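Local structure of fructose-1,6-bisphosphatase/inositol-1-monophosphatase (Thermotoga maritima, 2P3N) at residues M48-I53 and W76-I81; K9-V14 and I96-V101; N61-E66 and N198-A203. The protein dephosphorylates inositol monophosphates and fructose 1,6-bisphosphate, among other phosphate esters, as a magnesium-dependent homotetrameric phosphatase. All blocks are in the same frame, centred on the assembly; numbering follows the deposited sequence.

Contact 1 (M48-I53 and W76-I81). With MG (magnesium ion), chain E.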
loop_
_atom_site.group_PDB
_atom_site.type_symbol
_atom_site.label_atom_id
_atom_site.label_comp_id
_atom_site.label_asym_id
_atom_site.label_seq_id
_atom_site.Cartn_x
_atom_site.Cartn_y
_atom_site.Cartn_z
ATOM N N MET A 48 20.496 11.324 7.497
ATOM C CA MET A 48 19.553 11.864 6.540
ATOM C C MET A 48 18.634 12.883 7.225
ATOM O O MET A 48 18.454 14.002 6.730
ATOM C CB MET A 48 18.746 10.725 5.909
ATOM C CG MET A 48 17.967 11.153 4.678
ATOM S SD MET A 48 17.528 9.812 3.541
ATOM C CE MET A 48 18.854 9.912 2.323
ATOM N N ILE A 49 18.088 12.506 8.380
ATOM C CA ILE A 49 17.184 13.383 9.118
ATOM C C ILE A 49 17.890 14.609 9.716
ATOM O O ILE A 49 17.536 15.751 9.414
ATOM C CB ILE A 49 16.460 12.609 10.265
ATOM C CG1 ILE A 49 15.600 11.477 9.690
ATOM C CG2 ILE A 49 15.579 13.562 11.071
ATOM C CD1 ILE A 49 15.006 10.550 10.759
ATOM N N VAL A 50 18.882 14.351 10.566
ATOM C CA VAL A 50 19.650 15.397 11.235
ATOM C C VAL A 50 20.169 16.464 10.295
ATOM O O VAL A 50 20.220 17.639 10.646
ATOM C CB VAL A 50 20.856 14.803 11.957
ATOM C CG1 VAL A 50 21.816 15.921 12.355
ATOM C CG2 VAL A 50 20.389 14.011 13.178
ATOM N N ASP A 51 20.579 16.039 9.109
ATOM C CA ASP A 51 21.094 16.955 8.106
ATOM C C ASP A 51 20.040 17.923 7.589
ATOM O O ASP A 51 20.344 19.091 7.337
ATOM C CB ASP A 51 21.665 16.170 6.934
ATOM C CG ASP A 51 23.029 15.617 7.223
ATOM O OD1 ASP A 51 23.439 15.661 8.405
ATOM O OD2 ASP A 51 23.688 15.138 6.272
ATOM N N GLU A 52 18.812 17.444 7.406
ATOM C CA GLU A 52 17.749 18.315 6.909
ATOM C C GLU A 52 17.306 19.299 7.975
ATOM O O GLU A 52 16.975 20.453 7.671
ATOM C CB GLU A 52 16.545 17.500 6.436
ATOM C CG GLU A 52 16.662 17.001 5.006
ATOM C CD GLU A 52 16.557 18.115 3.986
ATOM O OE1 GLU A 52 15.433 18.595 3.725
ATOM O OE2 GLU A 52 17.612 18.512 3.453
ATOM N N ILE A 53 17.281 18.841 9.220
ATOM C CA ILE A 53 16.900 19.710 10.307
ATOM C C ILE A 53 17.986 20.775 10.433
ATOM O O ILE A 53 17.698 21.973 10.413
ATOM C CB ILE A 53 16.756 18.927 11.613
ATOM C CG1 ILE A 53 15.556 17.983 11.517
ATOM C CG2 ILE A 53 16.560 19.882 12.758
ATOM C CD1 ILE A 53 15.313 17.173 12.764
ATOM N N TRP A 76 14.920 19.102 18.850
ATOM C CA TRP A 76 14.248 18.077 18.053
ATOM C C TRP A 76 14.727 16.705 18.539
ATOM O O TRP A 76 15.926 16.415 18.524
ATOM C CB TRP A 76 14.600 18.217 16.570
ATOM C CG TRP A 76 14.196 19.509 15.914
ATOM C CD1 TRP A 76 14.810 20.727 16.037
ATOM C CD2 TRP A 76 13.134 19.692 14.963
ATOM N NE1 TRP A 76 14.205 21.652 15.214
ATOM C CE2 TRP A 76 13.174 21.044 14.546
ATOM C CE3 TRP A 76 12.153 18.843 14.422
ATOM C CZ2 TRP A 76 12.269 21.567 13.608
ATOM C CZ3 TRP A 76 11.252 19.370 13.487
ATOM C CH2 TRP A 76 11.320 20.719 13.093
ATOM N N ILE A 77 13.805 15.855 18.972
ATOM C CA ILE A 77 14.207 14.532 19.431
ATOM C C ILE A 77 13.935 13.502 18.339
ATOM O O ILE A 77 12.807 13.338 17.864
ATOM C CB ILE A 77 13.499 14.153 20.732
ATOM C CG1 ILE A 77 13.694 15.280 21.759
ATOM C CG2 ILE A 77 14.079 12.860 21.261
ATOM C CD1 ILE A 77 13.149 14.973 23.130
ATOM N N ILE A 78 14.994 12.799 17.962
ATOM C CA ILE A 78 14.942 11.841 16.871
ATOM C C ILE A 78 15.263 10.403 17.203
ATOM O O ILE A 78 16.225 10.112 17.899
ATOM C CB ILE A 78 15.939 12.279 15.771
ATOM C CG1 ILE A 78 15.591 13.695 15.311
ATOM C CG2 ILE A 78 15.964 11.268 14.628
ATOM C CD1 ILE A 78 16.748 14.406 14.651
ATOM N N ASP A 79 14.434 9.501 16.707
ATOM C CA ASP A 79 14.715 8.091 16.856
ATOM C C ASP A 79 14.730 7.606 15.409
ATOM O O ASP A 79 13.678 7.427 14.787
ATOM C CB ASP A 79 13.655 7.352 17.671
ATOM C CG ASP A 79 14.089 5.926 18.012
ATOM O OD1 ASP A 79 13.604 5.350 19.011
ATOM O OD2 ASP A 79 14.927 5.378 17.270
ATOM N N PRO A 80 15.936 7.430 14.841
ATOM C CA PRO A 80 16.075 6.969 13.457
ATOM C C PRO A 80 15.311 5.668 13.166
ATOM O O PRO A 80 14.725 5.520 12.098
ATOM C CB PRO A 80 17.594 6.840 13.288
ATOM C CG PRO A 80 18.080 6.551 14.697
ATOM C CD PRO A 80 17.254 7.516 15.502
ATOM N N ILE A 81 15.323 4.724 14.100
ATOM C CA ILE A 81 14.584 3.478 13.907
ATOM C C ILE A 81 14.102 2.983 15.245
ATOM O O ILE A 81 14.883 2.450 16.026
ATOM C CB ILE A 81 15.428 2.331 13.288
ATOM C CG1 ILE A 81 15.901 2.704 11.882
ATOM C CG2 ILE A 81 14.578 1.068 13.223
ATOM C CD1 ILE A 81 16.753 1.652 11.207
HETATM MG MG MG E . 15.844 3.431 17.557
HETATM O O HOH W 1 14.796 2.800 19.277
HETATM O O HOH W 2 17.435 3.802 15.992
HETATM O O HOH W 3 16.749 1.767 17.967
#
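This is a buried, wholly apolar helix-on-strand contact: helix 40-56 lies along one face of the large mixed sheet, where residues 48-53 run nearly antiparallel to residues 76-79 of strand 74-79 (axes 10.0 Å apart, 162° between directions). Ile78 is its focus. Its CD1 meets CD1 of Ile53 tip to tip at 3.6 Å, while Ile49 and Ile78 slide past each other in opposite directions, Ile49 CG2 reaching Ile78 CD1 at 3.9 Å. Val50 crosses Ile78 at about a right angle, again touching CD1 with its CG2. Ile53 holds CG2 anti to the backbone N, which places this methyl over one face of Trp76, 3.8 Å from the centroid of the five-membered ring and 7° off its normal, a CH-pi contact. Trp76 NE1 is hydrogen-bonded to Glu60. Strand alternation turns Trp76 and Ile78 to the helix, and Ile77 and Asp79 away from it. Here the strand enters the Asp-Pro-Ile-Asp-Gly-Thr signature of the inositol monophosphatase superfamily. Magnesium is bound by Asp79 OD2 at 2.2 Å and by the carbonyl O of Ile81 at 2.1 Å; three waters and Glu65 complete the shell. Water 1, itself a metal ligand, donates to Asp79 OD1, so both carboxylate oxygens are engaged.

Contact 2 (K9-V14 and I96-V101)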
loop_
_atom_site.group_PDB
_atom_site.type_symbol
_atom_site.label_atom_id
_atom_site.label_comp_id
_atom_site.label_asym_id
_atom_site.label_seq_id
_atom_site.Cartn_x
_atom_site.Cartn_y
_atom_site.Cartn_z
ATOM N N LYS A 9 6.858 14.971 5.732
ATOM C CA LYS A 9 7.514 14.684 4.468
ATOM C C LYS A 9 8.917 14.120 4.617
ATOM O O LYS A 9 9.362 13.340 3.787
ATOM C CB LYS A 9 7.542 15.946 3.616
ATOM C CG LYS A 9 6.150 16.485 3.397
ATOM C CD LYS A 9 6.109 17.632 2.418
ATOM C CE LYS A 9 4.672 18.021 2.181
ATOM N NZ LYS A 9 4.552 19.271 1.404
ATOM N N LEU A 10 9.605 14.509 5.682
ATOM C CA LEU A 10 10.968 14.051 5.943
ATOM C C LEU A 10 10.951 12.596 6.358
ATOM O O LEU A 10 11.704 11.783 5.836
ATOM C CB LEU A 10 11.597 14.856 7.080
ATOM C CG LEU A 10 13.026 15.388 7.003
ATOM C CD1 LEU A 10 13.467 15.666 8.431
ATOM C CD2 LEU A 10 13.976 14.409 6.338
ATOM N N LEU A 11 10.103 12.263 7.320
ATOM C CA LEU A 11 10.041 10.886 7.772
ATOM C C LEU A 11 9.488 9.975 6.690
ATOM O O LEU A 11 9.841 8.804 6.629
ATOM C CB LEU A 11 9.193 10.765 9.041
ATOM C CG LEU A 11 9.676 11.499 10.297
ATOM C CD1 LEU A 11 9.466 10.583 11.473
ATOM C CD2 LEU A 11 11.135 11.901 10.188
ATOM N N ARG A 12 8.622 10.519 5.840
ATOM C CA ARG A 12 8.045 9.727 4.770
ATOM C C ARG A 12 9.087 9.423 3.714
ATOM O O ARG A 12 9.063 8.358 3.106
ATOM C CB ARG A 12 6.841 10.439 4.156
ATOM C CG ARG A 12 5.541 10.153 4.899
ATOM C CD ARG A 12 4.364 10.946 4.374
ATOM N NE ARG A 12 3.130 10.509 5.018
ATOM C CZ ARG A 12 1.928 11.025 4.779
ATOM N NH1 ARG A 12 1.779 12.012 3.905
ATOM N NH2 ARG A 12 0.863 10.543 5.412
ATOM N N LYS A 13 10.022 10.345 3.519
ATOM C CA LYS A 13 11.083 10.167 2.535
ATOM C C LYS A 13 12.128 9.182 3.079
ATOM O O LYS A 13 12.506 8.214 2.413
ATOM C CB LYS A 13 11.742 11.516 2.236
ATOM C CG LYS A 13 12.763 11.505 1.107
ATOM C CD LYS A 13 13.637 12.752 1.196
ATOM C CE LYS A 13 14.599 12.902 0.009
ATOM N NZ LYS A 13 13.917 13.300 -1.260
ATOM N N VAL A 14 12.584 9.432 4.298
ATOM C CA VAL A 14 13.564 8.566 4.925
ATOM C C VAL A 14 12.995 7.155 5.079
ATOM O O VAL A 14 13.718 6.161 4.966
ATOM C CB VAL A 14 13.971 9.120 6.305
ATOM C CG1 VAL A 14 15.019 8.228 6.940
ATOM C CG2 VAL A 14 14.500 10.539 6.153
ATOM N N ILE A 96 9.855 5.672 12.506
ATOM C CA ILE A 96 10.796 6.774 12.643
ATOM C C ILE A 96 10.052 7.796 13.478
ATOM O O ILE A 96 8.896 8.093 13.213
ATOM C CB ILE A 96 11.137 7.441 11.302
ATOM C CG1 ILE A 96 11.563 6.399 10.265
ATOM C CG2 ILE A 96 12.271 8.424 11.503
ATOM C CD1 ILE A 96 11.942 7.036 8.912
ATOM N N SER A 97 10.705 8.345 14.485
ATOM C CA SER A 97 10.018 9.306 15.321
ATOM C C SER A 97 10.730 10.654 15.377
ATOM O O SER A 97 11.962 10.726 15.445
ATOM C CB SER A 97 9.845 8.726 16.722
ATOM O OG SER A 97 8.835 9.415 17.431
ATOM N N LEU A 98 9.930 11.720 15.321
ATOM C CA LEU A 98 10.433 13.091 15.370
ATOM C C LEU A 98 9.532 13.983 16.213
ATOM O O LEU A 98 8.393 14.255 15.834
ATOM C CB LEU A 98 10.528 13.697 13.961
ATOM C CG LEU A 98 11.172 15.090 13.925
ATOM C CD1 LEU A 98 12.620 14.987 14.422
ATOM C CD2 LEU A 98 11.157 15.650 12.514
ATOM N N ALA A 99 10.040 14.434 17.355
ATOM C CA ALA A 99 9.281 15.330 18.221
ATOM C C ALA A 99 10.021 16.654 18.291
ATOM O O ALA A 99 11.251 16.676 18.274
ATOM C CB ALA A 99 9.148 14.740 19.626
ATOM N N TYR A 100 9.280 17.757 18.333
ATOM C CA TYR A 100 9.908 19.068 18.466
ATOM C C TYR A 100 9.527 19.661 19.817
ATOM O O TYR A 100 8.419 20.155 20.013
ATOM C CB TYR A 100 9.497 20.046 17.368
ATOM C CG TYR A 100 10.083 21.419 17.632
ATOM C CD1 TYR A 100 11.466 21.632 17.575
ATOM C CD2 TYR A 100 9.267 22.479 18.031
ATOM C CE1 TYR A 100 12.016 22.863 17.919
ATOM C CE2 TYR A 100 9.807 23.712 18.375
ATOM C CZ TYR A 100 11.178 23.898 18.320
ATOM O OH TYR A 100 11.702 25.116 18.683
ATOM N N VAL A 101 10.479 19.605 20.736
ATOM C CA VAL A 101 10.311 20.091 22.087
ATOM C C VAL A 101 10.786 21.533 22.195
ATOM O O VAL A 101 11.874 21.877 21.731
ATOM C CB VAL A 101 11.128 19.213 23.055
ATOM C CG1 VAL A 101 10.796 19.539 24.475
ATOM C CG2 VAL A 101 10.853 17.759 22.774
#
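Leu11 and Ile96 slide past each other in opposite directions, and their overlap carries this buried contact between helix 2-21 and strand 95-102. Leu11 keeps CG beside its backbone N and anti to the carbonyl carbon, and from there lays CD1 along the strand. That methyl sits 3.5 Å from Ile96 CG2 and only 3.1 Å from the backbone Ile96 O, a tight fit. Its chi2 of -138° lies well away from a staggered position, consistent with a branch pressed against the strand. The same methyl reaches Leu98 CB at 4.1 Å, and the second branch, CD2, touches Ile96 CG2. Ile96 answers with its two arms divided: CG2 takes Leu11, while CD1 reaches across to the helix, 3.6 Å from the Leu11 O. Val14 crosses Ile96 obliquely, its CG1 (anti to the backbone N) lying 3.8 Å from Ile96 CD1. The segments run nearly antiparallel, at 161°, with axes 9.1 Å apart. This is one helix layer on a sheet in the layered alpha/beta sandwich of the superfamily, with two helices side by side on this face. The second is helix 40-56, whose Ile49 touches both Val14 and Ile96. An alanine in place of Ile96 would remove CG1, CG2 and CD1, and would probably loosen the seat of Leu11 and Val14 against the strand. Ser97 points away from helix 2-21, and its side chain packs on Ala204 of helix 199-211. Helix 2-21 also takes part in tetramer interfaces: Arg12 forms a salt bridge with Glu133 of the second subunit, and Lys13 NZ hydrogen-bonds Ile20 O of the third.

Contact 3 (N61-E66 and N198-A203). With MG (magnesium ion), chain E.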
loop_
_atom_site.group_PDB
_atom_site.type_symbol
_atom_site.label_atom_id
_atom_site.label_comp_id
_atom_site.label_asym_id
_atom_site.label_seq_id
_atom_site.Cartn_x
_atom_site.Cartn_y
_atom_site.Cartn_z
ATOM N N ASN A 61 18.673 22.779 18.572
ATOM C CA ASN A 61 19.334 21.559 19.013
ATOM C C ASN A 61 18.700 20.247 18.608
ATOM O O ASN A 61 17.518 20.185 18.284
ATOM C CB ASN A 61 19.536 21.601 20.524
ATOM C CG ASN A 61 20.555 22.645 20.935
ATOM O OD1 ASN A 61 20.262 23.840 20.965
ATOM N ND2 ASN A 61 21.772 22.197 21.229
ATOM N N ILE A 62 19.517 19.198 18.628
ATOM C CA ILE A 62 19.085 17.863 18.254
ATOM C C ILE A 62 19.474 16.853 19.308
ATOM O O ILE A 62 20.566 16.899 19.861
ATOM C CB ILE A 62 19.720 17.411 16.908
ATOM C CG1 ILE A 62 19.027 18.103 15.735
ATOM C CG2 ILE A 62 19.645 15.898 16.778
ATOM C CD1 ILE A 62 19.420 17.567 14.389
ATOM N N MET A 63 18.559 15.946 19.600
ATOM C CA MET A 63 18.828 14.888 20.548
ATOM C C MET A 63 18.377 13.664 19.775
ATOM O O MET A 63 17.184 13.440 19.590
ATOM C CB MET A 63 18.005 15.048 21.823
ATOM C CG MET A 63 18.508 14.174 22.955
ATOM S SD MET A 63 17.190 13.291 23.790
ATOM C CE MET A 63 16.406 14.659 24.595
ATOM N N ALA A 64 19.348 12.899 19.290
ATOM C CA ALA A 64 19.071 11.710 18.504
ATOM C C ALA A 64 19.626 10.466 19.198
ATOM O O ALA A 64 20.743 10.478 19.732
ATOM C CB ALA A 64 19.671 11.872 17.087
ATOM N N GLU A 65 18.834 9.396 19.203
ATOM C CA GLU A 65 19.241 8.160 19.849
ATOM C C GLU A 65 20.695 7.809 19.602
ATOM O O GLU A 65 21.496 7.747 20.524
ATOM C CB GLU A 65 18.369 6.994 19.387
ATOM C CG GLU A 65 18.981 5.658 19.730
ATOM C CD GLU A 65 17.983 4.546 19.747
ATOM O OE1 GLU A 65 17.157 4.487 18.812
ATOM O OE2 GLU A 65 18.034 3.729 20.690
ATOM N N GLU A 66 21.027 7.584 18.342
ATOM C CA GLU A 66 22.370 7.206 17.968
ATOM C C GLU A 66 23.418 8.311 18.064
ATOM O O GLU A 66 23.865 8.829 17.042
ATOM C CB GLU A 66 22.352 6.632 16.551
ATOM C CG GLU A 66 22.310 5.113 16.488
ATOM C CD GLU A 66 21.068 4.529 17.106
ATOM O OE1 GLU A 66 19.977 4.719 16.533
ATOM O OE2 GLU A 66 21.182 3.878 18.164
ATOM N N ASN A 198 14.077 6.207 26.816
ATOM C CA ASN A 198 14.610 7.553 26.654
ATOM C C ASN A 198 13.561 8.435 25.998
ATOM O O ASN A 198 12.577 7.941 25.455
ATOM C CB ASN A 198 15.879 7.531 25.813
ATOM C CG ASN A 198 16.912 6.577 26.356
ATOM O OD1 ASN A 198 16.900 5.387 26.038
ATOM N ND2 ASN A 198 17.805 7.086 27.195
ATOM N N PRO A 199 13.756 9.758 26.040
ATOM C CA PRO A 199 12.770 10.649 25.431
ATOM C C PRO A 199 12.532 10.491 23.941
ATOM O O PRO A 199 11.507 10.950 23.442
ATOM C CB PRO A 199 13.280 12.046 25.805
ATOM C CG PRO A 199 14.736 11.853 25.970
ATOM C CD PRO A 199 14.815 10.533 26.702
ATOM N N TRP A 200 13.450 9.855 23.214
ATOM C CA TRP A 200 13.236 9.703 21.769
ATOM C C TRP A 200 12.242 8.602 21.442
ATOM O O TRP A 200 11.746 8.517 20.312
ATOM C CB TRP A 200 14.556 9.457 21.021
ATOM C CG TRP A 200 15.443 8.403 21.591
ATOM C CD1 TRP A 200 15.315 7.049 21.463
ATOM C CD2 TRP A 200 16.628 8.624 22.352
ATOM N NE1 TRP A 200 16.354 6.411 22.095
ATOM C CE2 TRP A 200 17.175 7.356 22.650
ATOM C CE3 TRP A 200 17.284 9.774 22.812
ATOM C CZ2 TRP A 200 18.348 7.204 23.386
ATOM C CZ3 TRP A 200 18.450 9.624 23.540
ATOM C CH2 TRP A 200 18.972 8.344 23.821
ATOM N N ASP A 201 11.955 7.774 22.448
ATOM C CA ASP A 201 11.012 6.672 22.330
ATOM C C ASP A 201 9.598 7.151 22.639
ATOM O O ASP A 201 8.630 6.572 22.149
ATOM C CB ASP A 201 11.362 5.545 23.317
ATOM C CG ASP A 201 12.691 4.885 23.018
ATOM O OD1 ASP A 201 12.854 4.324 21.907
ATOM O OD2 ASP A 201 13.571 4.919 23.905
ATOM N N ILE A 202 9.474 8.211 23.439
ATOM C CA ILE A 202 8.151 8.693 23.827
ATOM C C ILE A 202 7.763 10.158 23.602
ATOM O O ILE A 202 6.609 10.518 23.817
ATOM C CB ILE A 202 7.874 8.350 25.319
ATOM C CG1 ILE A 202 9.050 8.784 26.200
ATOM C CG2 ILE A 202 7.657 6.863 25.474
ATOM C CD1 ILE A 202 9.180 10.289 26.379
ATOM N N ALA A 203 8.695 10.998 23.165
ATOM C CA ALA A 203 8.391 12.417 22.956
ATOM C C ALA A 203 7.286 12.673 21.931
ATOM O O ALA A 203 6.467 13.582 22.103
ATOM C CB ALA A 203 9.659 13.174 22.548
HETATM MG MG MG E . 15.844 3.431 17.557
HETATM O O HOH W 4 15.191 3.333 21.934
HETATM O O HOH W 2 17.435 3.802 15.992
HETATM O O HOH W 3 16.749 1.767 17.967
HETATM O O HOH W 1 14.796 2.800 19.277
#
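The magnesium site of the phosphatase is bordered here by the Trp-Asp-x-Ala motif that opens helix 199-211, set against the end of strand 61-64. Glu65 OE1 binds the metal at 2.1 Å, and Asp79 and Ile81 supply the other protein ligands. The Glu65 side chain, CG anti to the backbone N, crosses the indole of Trp200 at about a right angle. Glu65 CB stands 3.5 Å from the centroid of the five-membered Trp200 ring, 13° off the normal, in a CH-pi contact, and the Glu65 carboxylate is turned 40° from the ring plane. Asn198 CB lies over the opposite face, 3.4 Å above the plane, so the indole is clamped between the two residues. Trp200 takes the crowded position, CG between the backbone N and the carbonyl carbon (chi1 49°), and this brings its NE1 to water 4, which lies in the ring plane. That water accepts from Trp200 NE1 and donates to Glu65 OE2 at 3.1 Å and to Asp201 OD1 at 2.5 Å. Trp200 and Asp201 belong to the second signature of the superfamily; Asp201 probably binds a second magnesium, as in relatives, whereas here its OD1 meets water 4. With Asp201 OD1 5.3 Å from Glu65 OE1 and Asp79 also close, bound metal probably offsets much of the repulsion among these carboxylates. Asp201 OD2 uses its anti lone pair to accept from Asn198 N. Away from the metal, Met63 makes a Met-aromatic contact, SD at the edge of the six-membered Trp200 ring, 4.9 Å from its centroid. The methyl beyond, Met63 CE, packs on Pro199 CG at 3.5 Å.

All three contacts reach the same seven-stranded sheet, where strands 61-64, 74-79 and 95-102 are consecutive neighbours. Contacts 1 and 2, centres about 7 Å apart, set helices 40-56 and 2-21 on one face; contact 3, about 9 Å from contact 1 and 12 Å from contact 2, brings helix 199-211 to the other. Along the chain contact 1 is nested inside contact 2, and contact 3 crosses both. Backbone hydrogen bonds link the strands, Ile77 to Ala99 and Ile78 to Met63. Contacts 1 and 3 share the magnesium and its three waters, so the metal site forms at the C-terminal ends of the adjacent parallel strands 61-64 and 74-79, with helices packed on both faces of the sheet.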